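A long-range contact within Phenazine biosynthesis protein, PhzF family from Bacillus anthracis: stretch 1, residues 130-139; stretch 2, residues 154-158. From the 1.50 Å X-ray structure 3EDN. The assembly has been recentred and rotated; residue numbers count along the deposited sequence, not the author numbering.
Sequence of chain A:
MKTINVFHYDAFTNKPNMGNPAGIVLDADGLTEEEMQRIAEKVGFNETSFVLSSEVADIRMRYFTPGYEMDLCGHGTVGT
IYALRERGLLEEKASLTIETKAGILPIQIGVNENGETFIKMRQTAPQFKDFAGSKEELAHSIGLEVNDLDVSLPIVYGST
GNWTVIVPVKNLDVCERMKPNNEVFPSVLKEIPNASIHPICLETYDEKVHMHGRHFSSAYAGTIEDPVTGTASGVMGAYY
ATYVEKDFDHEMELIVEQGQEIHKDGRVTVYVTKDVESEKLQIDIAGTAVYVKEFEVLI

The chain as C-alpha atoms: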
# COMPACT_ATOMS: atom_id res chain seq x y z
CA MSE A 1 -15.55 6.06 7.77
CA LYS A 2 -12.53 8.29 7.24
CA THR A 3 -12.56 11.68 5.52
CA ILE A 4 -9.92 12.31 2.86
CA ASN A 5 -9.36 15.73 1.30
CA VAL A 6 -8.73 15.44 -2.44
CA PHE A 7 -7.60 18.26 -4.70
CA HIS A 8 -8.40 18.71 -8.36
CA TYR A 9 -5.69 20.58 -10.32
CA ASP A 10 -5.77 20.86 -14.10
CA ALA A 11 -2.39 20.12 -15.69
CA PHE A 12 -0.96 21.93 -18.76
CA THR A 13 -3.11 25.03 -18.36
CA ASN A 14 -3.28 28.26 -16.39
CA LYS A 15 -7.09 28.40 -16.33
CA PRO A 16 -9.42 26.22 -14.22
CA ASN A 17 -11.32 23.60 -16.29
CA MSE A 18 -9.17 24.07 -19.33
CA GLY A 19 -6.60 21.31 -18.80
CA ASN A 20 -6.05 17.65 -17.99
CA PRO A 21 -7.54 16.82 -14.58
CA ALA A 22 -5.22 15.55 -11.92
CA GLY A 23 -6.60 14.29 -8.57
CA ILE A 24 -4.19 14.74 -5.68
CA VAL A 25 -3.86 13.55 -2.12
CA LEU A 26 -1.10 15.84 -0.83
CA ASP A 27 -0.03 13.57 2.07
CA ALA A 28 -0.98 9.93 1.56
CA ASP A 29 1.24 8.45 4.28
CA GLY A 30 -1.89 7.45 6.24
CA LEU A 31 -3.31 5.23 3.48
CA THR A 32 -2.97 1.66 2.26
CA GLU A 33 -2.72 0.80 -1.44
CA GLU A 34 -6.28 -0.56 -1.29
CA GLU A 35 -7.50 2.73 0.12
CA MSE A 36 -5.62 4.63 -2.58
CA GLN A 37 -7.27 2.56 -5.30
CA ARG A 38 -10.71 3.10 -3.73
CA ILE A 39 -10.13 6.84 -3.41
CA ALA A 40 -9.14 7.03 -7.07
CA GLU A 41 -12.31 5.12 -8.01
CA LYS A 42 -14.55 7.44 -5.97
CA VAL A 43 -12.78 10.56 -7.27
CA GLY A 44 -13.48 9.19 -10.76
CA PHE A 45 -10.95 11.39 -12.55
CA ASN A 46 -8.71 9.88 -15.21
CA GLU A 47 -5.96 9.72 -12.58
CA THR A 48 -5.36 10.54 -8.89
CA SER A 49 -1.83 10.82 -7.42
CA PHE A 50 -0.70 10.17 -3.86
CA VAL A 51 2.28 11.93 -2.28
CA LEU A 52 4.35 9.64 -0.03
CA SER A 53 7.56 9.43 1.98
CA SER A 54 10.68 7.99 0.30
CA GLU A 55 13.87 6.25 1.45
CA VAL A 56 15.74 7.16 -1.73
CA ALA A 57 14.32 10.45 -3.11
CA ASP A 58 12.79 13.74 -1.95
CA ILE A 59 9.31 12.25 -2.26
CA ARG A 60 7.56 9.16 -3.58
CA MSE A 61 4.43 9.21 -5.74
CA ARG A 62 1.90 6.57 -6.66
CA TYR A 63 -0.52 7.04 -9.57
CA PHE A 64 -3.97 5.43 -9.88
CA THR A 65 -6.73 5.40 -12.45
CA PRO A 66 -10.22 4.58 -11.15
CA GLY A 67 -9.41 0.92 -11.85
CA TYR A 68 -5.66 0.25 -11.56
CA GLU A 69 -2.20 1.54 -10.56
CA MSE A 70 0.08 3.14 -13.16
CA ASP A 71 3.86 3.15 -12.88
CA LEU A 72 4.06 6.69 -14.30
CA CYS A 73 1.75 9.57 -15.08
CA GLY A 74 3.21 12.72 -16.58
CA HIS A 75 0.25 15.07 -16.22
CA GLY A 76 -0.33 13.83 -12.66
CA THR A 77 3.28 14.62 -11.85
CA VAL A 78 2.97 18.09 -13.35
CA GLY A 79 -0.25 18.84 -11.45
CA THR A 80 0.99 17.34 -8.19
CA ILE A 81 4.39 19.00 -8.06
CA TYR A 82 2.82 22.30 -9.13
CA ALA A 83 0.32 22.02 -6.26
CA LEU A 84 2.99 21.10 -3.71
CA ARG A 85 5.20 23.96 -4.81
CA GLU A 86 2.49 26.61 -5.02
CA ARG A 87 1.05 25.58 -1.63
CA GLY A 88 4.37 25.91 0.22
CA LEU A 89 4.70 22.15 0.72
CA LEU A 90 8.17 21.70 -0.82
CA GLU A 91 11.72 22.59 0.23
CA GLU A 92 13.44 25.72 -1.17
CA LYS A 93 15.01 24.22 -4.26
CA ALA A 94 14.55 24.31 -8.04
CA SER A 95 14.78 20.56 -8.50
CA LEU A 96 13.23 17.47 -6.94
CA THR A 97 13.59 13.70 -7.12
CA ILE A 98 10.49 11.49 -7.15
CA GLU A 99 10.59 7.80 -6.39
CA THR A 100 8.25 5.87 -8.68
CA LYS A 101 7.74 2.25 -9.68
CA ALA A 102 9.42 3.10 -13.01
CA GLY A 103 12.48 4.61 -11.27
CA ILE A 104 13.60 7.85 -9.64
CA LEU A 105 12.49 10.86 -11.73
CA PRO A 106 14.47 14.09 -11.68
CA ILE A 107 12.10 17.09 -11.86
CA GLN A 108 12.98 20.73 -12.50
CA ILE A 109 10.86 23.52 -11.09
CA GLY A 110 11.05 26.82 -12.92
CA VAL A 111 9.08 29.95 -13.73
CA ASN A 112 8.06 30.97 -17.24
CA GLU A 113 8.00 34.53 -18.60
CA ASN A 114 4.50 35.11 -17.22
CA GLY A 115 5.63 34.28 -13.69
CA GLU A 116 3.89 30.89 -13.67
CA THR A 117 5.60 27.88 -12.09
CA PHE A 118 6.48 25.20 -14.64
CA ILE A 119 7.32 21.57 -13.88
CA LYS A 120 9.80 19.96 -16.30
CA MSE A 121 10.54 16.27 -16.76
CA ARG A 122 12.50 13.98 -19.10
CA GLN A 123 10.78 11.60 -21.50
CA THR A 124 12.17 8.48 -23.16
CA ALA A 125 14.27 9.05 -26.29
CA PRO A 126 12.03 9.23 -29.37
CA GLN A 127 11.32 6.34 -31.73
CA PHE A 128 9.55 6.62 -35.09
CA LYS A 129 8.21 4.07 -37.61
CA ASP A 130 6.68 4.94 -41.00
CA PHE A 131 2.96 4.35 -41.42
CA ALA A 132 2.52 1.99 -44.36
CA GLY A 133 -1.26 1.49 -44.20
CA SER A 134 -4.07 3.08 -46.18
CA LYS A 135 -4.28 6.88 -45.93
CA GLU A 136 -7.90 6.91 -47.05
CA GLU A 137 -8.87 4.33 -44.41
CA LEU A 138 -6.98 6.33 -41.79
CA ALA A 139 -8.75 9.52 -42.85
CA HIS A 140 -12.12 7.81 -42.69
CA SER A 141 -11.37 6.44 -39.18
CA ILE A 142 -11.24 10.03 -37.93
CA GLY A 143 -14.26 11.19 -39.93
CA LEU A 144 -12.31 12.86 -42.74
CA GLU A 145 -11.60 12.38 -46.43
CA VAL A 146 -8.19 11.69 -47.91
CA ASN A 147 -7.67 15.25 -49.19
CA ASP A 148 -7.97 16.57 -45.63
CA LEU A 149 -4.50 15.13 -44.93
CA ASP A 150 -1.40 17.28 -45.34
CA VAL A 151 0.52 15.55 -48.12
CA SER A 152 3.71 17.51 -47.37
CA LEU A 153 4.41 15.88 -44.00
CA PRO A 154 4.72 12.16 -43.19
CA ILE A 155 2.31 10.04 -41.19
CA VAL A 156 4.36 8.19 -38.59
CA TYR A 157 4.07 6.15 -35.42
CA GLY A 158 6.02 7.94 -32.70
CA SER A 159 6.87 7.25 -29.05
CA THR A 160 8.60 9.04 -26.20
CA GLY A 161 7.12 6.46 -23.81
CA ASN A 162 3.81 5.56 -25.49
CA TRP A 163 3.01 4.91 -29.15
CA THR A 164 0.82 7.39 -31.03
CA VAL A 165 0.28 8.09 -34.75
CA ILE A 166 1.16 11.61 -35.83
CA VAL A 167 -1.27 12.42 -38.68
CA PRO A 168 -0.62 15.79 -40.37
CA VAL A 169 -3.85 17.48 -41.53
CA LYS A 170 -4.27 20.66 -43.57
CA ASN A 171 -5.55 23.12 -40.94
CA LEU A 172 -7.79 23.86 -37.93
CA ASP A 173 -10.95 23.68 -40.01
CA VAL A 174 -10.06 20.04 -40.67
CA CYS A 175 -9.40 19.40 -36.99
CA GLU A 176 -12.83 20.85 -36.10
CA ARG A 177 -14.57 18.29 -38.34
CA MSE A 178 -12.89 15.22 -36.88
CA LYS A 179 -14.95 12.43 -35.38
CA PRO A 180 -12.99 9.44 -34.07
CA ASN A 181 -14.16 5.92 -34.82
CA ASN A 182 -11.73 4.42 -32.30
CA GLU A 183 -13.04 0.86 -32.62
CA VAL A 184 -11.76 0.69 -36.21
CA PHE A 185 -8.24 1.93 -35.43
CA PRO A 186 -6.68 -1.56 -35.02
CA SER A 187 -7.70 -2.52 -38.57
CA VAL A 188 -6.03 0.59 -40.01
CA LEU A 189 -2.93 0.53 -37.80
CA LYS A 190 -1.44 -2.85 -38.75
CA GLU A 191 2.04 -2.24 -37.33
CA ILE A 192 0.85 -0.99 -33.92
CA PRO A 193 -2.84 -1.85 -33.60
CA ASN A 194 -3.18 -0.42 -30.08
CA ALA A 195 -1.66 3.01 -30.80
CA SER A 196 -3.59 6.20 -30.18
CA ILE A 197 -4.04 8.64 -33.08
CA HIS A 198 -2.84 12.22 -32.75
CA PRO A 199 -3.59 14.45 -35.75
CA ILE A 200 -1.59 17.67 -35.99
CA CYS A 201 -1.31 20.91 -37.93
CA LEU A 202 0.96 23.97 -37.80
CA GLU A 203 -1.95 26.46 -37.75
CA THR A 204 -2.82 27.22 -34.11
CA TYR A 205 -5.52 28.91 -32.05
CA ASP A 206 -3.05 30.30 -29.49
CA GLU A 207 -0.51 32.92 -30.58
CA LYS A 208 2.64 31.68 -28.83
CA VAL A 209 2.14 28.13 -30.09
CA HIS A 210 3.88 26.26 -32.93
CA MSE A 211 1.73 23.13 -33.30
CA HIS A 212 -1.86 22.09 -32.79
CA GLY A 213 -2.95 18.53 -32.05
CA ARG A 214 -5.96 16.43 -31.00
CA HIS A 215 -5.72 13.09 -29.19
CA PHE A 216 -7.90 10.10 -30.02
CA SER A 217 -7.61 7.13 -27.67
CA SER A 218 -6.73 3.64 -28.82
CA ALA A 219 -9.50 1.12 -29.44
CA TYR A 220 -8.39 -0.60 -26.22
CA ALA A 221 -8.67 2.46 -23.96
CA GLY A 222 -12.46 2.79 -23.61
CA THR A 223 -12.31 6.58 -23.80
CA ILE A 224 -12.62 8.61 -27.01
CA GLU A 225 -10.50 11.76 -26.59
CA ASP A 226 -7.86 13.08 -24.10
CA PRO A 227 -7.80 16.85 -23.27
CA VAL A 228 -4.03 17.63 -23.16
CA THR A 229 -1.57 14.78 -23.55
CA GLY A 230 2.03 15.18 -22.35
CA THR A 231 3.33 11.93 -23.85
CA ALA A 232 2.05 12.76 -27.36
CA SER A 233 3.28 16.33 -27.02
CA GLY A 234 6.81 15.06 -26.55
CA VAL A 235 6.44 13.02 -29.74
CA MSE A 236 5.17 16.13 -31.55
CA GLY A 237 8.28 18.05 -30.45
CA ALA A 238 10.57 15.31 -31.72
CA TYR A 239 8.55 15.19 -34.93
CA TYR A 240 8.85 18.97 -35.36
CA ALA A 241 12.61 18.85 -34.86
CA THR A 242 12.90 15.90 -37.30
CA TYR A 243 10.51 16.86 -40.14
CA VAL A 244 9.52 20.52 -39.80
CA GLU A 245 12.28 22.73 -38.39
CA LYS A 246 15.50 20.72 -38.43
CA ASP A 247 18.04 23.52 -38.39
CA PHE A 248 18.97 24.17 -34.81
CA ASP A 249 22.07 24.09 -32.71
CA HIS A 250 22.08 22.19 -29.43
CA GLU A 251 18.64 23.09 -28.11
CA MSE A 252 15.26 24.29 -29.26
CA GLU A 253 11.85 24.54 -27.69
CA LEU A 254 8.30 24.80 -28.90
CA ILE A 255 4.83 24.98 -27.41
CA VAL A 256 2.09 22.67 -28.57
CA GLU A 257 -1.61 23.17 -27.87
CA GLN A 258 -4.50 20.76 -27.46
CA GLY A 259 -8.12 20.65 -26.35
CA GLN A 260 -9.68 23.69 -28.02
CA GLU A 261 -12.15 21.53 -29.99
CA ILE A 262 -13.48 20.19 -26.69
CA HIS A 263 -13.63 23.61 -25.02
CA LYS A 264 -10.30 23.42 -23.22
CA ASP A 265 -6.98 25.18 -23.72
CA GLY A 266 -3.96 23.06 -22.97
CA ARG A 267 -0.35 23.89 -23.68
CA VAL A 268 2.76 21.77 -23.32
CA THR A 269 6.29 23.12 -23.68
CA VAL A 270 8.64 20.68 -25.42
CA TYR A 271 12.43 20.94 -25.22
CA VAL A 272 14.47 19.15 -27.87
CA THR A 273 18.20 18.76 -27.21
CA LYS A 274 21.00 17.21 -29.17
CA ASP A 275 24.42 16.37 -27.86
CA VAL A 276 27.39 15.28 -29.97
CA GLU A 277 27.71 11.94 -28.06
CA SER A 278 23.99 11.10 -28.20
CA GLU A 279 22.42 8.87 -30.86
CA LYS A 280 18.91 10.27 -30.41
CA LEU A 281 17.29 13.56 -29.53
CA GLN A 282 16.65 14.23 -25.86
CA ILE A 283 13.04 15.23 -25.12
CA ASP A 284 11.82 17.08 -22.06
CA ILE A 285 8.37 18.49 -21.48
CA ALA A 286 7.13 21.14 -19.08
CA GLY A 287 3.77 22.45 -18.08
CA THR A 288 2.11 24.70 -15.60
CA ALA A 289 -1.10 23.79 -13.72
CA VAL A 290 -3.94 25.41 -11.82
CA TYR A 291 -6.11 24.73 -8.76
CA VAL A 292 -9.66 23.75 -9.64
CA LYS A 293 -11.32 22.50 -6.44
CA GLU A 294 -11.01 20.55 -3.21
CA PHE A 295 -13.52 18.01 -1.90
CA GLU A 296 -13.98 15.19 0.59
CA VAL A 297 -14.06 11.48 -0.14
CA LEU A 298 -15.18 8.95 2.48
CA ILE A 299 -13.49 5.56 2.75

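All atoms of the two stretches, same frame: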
# COMPACT_ATOMS: atom_id res chain seq x y z
N ASP A 130 7.57 4.43 -39.96
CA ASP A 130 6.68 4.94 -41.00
C ASP A 130 5.33 4.22 -40.97
O ASP A 130 5.26 3.05 -40.62
CB ASP A 130 7.32 4.84 -42.40
CG ASP A 130 8.19 6.06 -42.73
OD1 ASP A 130 8.54 6.84 -41.82
OD2 ASP A 130 8.52 6.24 -43.93
N PHE A 131 4.27 4.95 -41.29
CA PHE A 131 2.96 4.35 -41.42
C PHE A 131 2.80 3.88 -42.85
O PHE A 131 2.89 4.68 -43.78
CB PHE A 131 1.87 5.37 -41.08
CG PHE A 131 0.49 4.92 -41.44
CD1 PHE A 131 -0.16 3.96 -40.67
CD2 PHE A 131 -0.16 5.45 -42.54
CE1 PHE A 131 -1.43 3.54 -41.00
CE2 PHE A 131 -1.44 5.03 -42.87
CZ PHE A 131 -2.08 4.07 -42.10
N ALA A 132 2.57 2.58 -43.02
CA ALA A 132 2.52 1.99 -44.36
C ALA A 132 1.12 1.56 -44.78
O ALA A 132 0.95 0.96 -45.84
CB ALA A 132 3.49 0.82 -44.45
N GLY A 133 0.13 1.88 -43.95
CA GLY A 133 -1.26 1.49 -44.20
C GLY A 133 -1.96 2.39 -45.20
O GLY A 133 -1.33 3.17 -45.92
N SER A 134 -3.29 2.30 -45.24
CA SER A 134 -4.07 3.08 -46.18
C SER A 134 -4.41 4.46 -45.63
O SER A 134 -5.07 4.58 -44.60
CB SER A 134 -5.37 2.35 -46.54
OG SER A 134 -6.29 3.23 -47.16
N LYS A 135 -4.00 5.50 -46.35
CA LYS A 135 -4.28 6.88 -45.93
C LYS A 135 -5.77 7.19 -45.98
O LYS A 135 -6.29 7.88 -45.11
CB LYS A 135 -3.52 7.87 -46.79
CG LYS A 135 -2.02 7.75 -46.67
CD LYS A 135 -1.33 8.72 -47.59
CE LYS A 135 0.16 8.48 -47.61
NZ LYS A 135 0.87 9.53 -48.39
N GLU A 136 -6.47 6.68 -46.99
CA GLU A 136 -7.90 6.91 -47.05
C GLU A 136 -8.63 6.26 -45.88
O GLU A 136 -9.54 6.85 -45.31
CB GLU A 136 -8.52 6.49 -48.39
CG GLU A 136 -9.99 6.91 -48.51
CD GLU A 136 -10.54 6.84 -49.93
OE1 GLU A 136 -10.37 5.79 -50.58
OE2 GLU A 136 -11.17 7.83 -50.37
N GLU A 137 -8.23 5.03 -45.52
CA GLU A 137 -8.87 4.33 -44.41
C GLU A 137 -8.60 5.04 -43.09
O GLU A 137 -9.47 5.14 -42.22
CB GLU A 137 -8.41 2.87 -44.31
CG GLU A 137 -8.84 1.99 -45.48
CD GLU A 137 -10.29 2.18 -45.85
OE1 GLU A 137 -11.16 2.07 -44.96
OE2 GLU A 137 -10.58 2.44 -47.04
N LEU A 138 -7.37 5.54 -42.95
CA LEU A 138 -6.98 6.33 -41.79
C LEU A 138 -7.82 7.60 -41.71
O LEU A 138 -8.36 7.93 -40.65
CB LEU A 138 -5.50 6.67 -41.87
CG LEU A 138 -4.92 7.54 -40.75
CD1 LEU A 138 -5.07 6.86 -39.40
CD2 LEU A 138 -3.47 7.85 -41.04
N ALA A 139 -7.94 8.31 -42.82
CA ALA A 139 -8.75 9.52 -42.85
C ALA A 139 -10.19 9.23 -42.44
O ALA A 139 -10.78 9.94 -41.63
CB ALA A 139 -8.69 10.16 -44.24
N PRO A 154 4.95 13.59 -43.31
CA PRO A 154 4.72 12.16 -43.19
C PRO A 154 3.84 11.74 -42.02
O PRO A 154 3.88 12.35 -40.95
CB PRO A 154 6.14 11.57 -43.02
CG PRO A 154 6.94 12.68 -42.44
CD PRO A 154 6.31 13.98 -42.90
N ILE A 155 3.05 10.70 -42.26
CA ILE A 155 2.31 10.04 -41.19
C ILE A 155 3.25 9.02 -40.58
O ILE A 155 3.85 8.20 -41.30
CB ILE A 155 1.04 9.35 -41.73
CG1 ILE A 155 0.15 10.36 -42.47
CG2 ILE A 155 0.28 8.68 -40.59
CD1 ILE A 155 -0.96 9.69 -43.32
N VAL A 156 3.44 9.09 -39.27
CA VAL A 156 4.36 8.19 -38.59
C VAL A 156 3.81 7.75 -37.25
O VAL A 156 3.02 8.46 -36.63
CB VAL A 156 5.75 8.83 -38.34
CG1 VAL A 156 6.40 9.22 -39.66
CG2 VAL A 156 5.65 10.04 -37.39
N TYR A 157 4.22 6.57 -36.82
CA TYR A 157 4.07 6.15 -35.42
C TYR A 157 5.23 6.79 -34.69
O TYR A 157 6.35 6.78 -35.19
CB TYR A 157 4.25 4.63 -35.30
CG TYR A 157 3.18 3.78 -35.94
CD1 TYR A 157 1.98 3.51 -35.28
CD2 TYR A 157 3.37 3.22 -37.21
CE1 TYR A 157 0.98 2.72 -35.85
CE2 TYR A 157 2.38 2.42 -37.79
CZ TYR A 157 1.20 2.18 -37.11
OH TYR A 157 0.22 1.39 -37.67
N GLY A 158 4.97 7.34 -33.51
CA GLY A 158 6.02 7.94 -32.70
C GLY A 158 5.83 7.63 -31.22
O GLY A 158 4.70 7.45 -30.75
O HOH W 1 1.24 0.49 -40.73

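The two stretches meet at an antiparallel bridge; stretch 1 then continues as a loop and a helix. Asp-130 pairs with Val-156 as a non-hydrogen-bonded pair, with their CA atoms 4.7 Å apart. Their side chains diverge. The backbone hydrogen bond lies one residue further along: Phe-131 N donates to Ile-155 O at 3.3 Å, with an N-H...O angle of 157°. Most of the remaining contact is apolar, and 363 Å² is buried between the stretches, both sides summed.

The Ile-155 CA-to-CB bond points toward stretch 1. With chi1 m and chi2 t, the side chain is extended, and its methyl groups share neighbours. Ile-155 CG2 is 3.7 Å from Phe-131 CB, and both Ile-155 CG2 and CD1 are 3.9 Å from Leu-138 CD2. Ile-155 CD1 also lies 4.0 Å from Lys-135 CG. Ile-155 thus joins the loop and the first turn of the helix in one apolar cluster. Leu-138 also points toward stretch 2, in the common t, p conformation. Lys-135 is exposed and sets off sideways. Its chain is m at chi1 and t at the other three angles, so the aliphatic part passes Ile-155 while NZ extends beyond it.

Phe-131 points toward stretch 2 with chi1 t. This rotamer places the far end of the ring beside Gly-133, two residues further along the loop. A CB on Gly-133 would come within 2.7 Å of Phe-131 CZ, so the absence of a side chain there leaves room for the ring.

Tyr-157 starts sideways, but chi1 m brings its ring nearer to stretch 1. Phe-131 CD1 lies 4.1 Å from Tyr-157 CE2, an apolar contact. Tyr-157 OH sits at the edge of the Phe-131 ring, 4.0 Å from Phe-131 CD1. Asp-130 O lies at the edge of the tyrosine ring, 3.9 Å from Tyr-157 CD2. A water adds a weak link between the stretches: it accepts from Ala-132 N at 3.4 Å and lies 3.3 Å from Tyr-157 OH.

Asp-130 points away, but with chi1 m its end comes nearer. Asp-130 OD1 is 3.9 Å from Val-156 CG1, a contact of a carboxylate with a methyl group, not a polar pairing.

The helix start is secured within stretch 1. Ser-134 holds the N-cap position with chi1 t, and its OG accepts from Glu-137 N at 3.1 Å. This satisfies an amide that has no helical carbonyl partner. Leu-138 N then bonds to Ser-134 O at 3.0 Å, within the turn that presents Leu-138 to Ile-155.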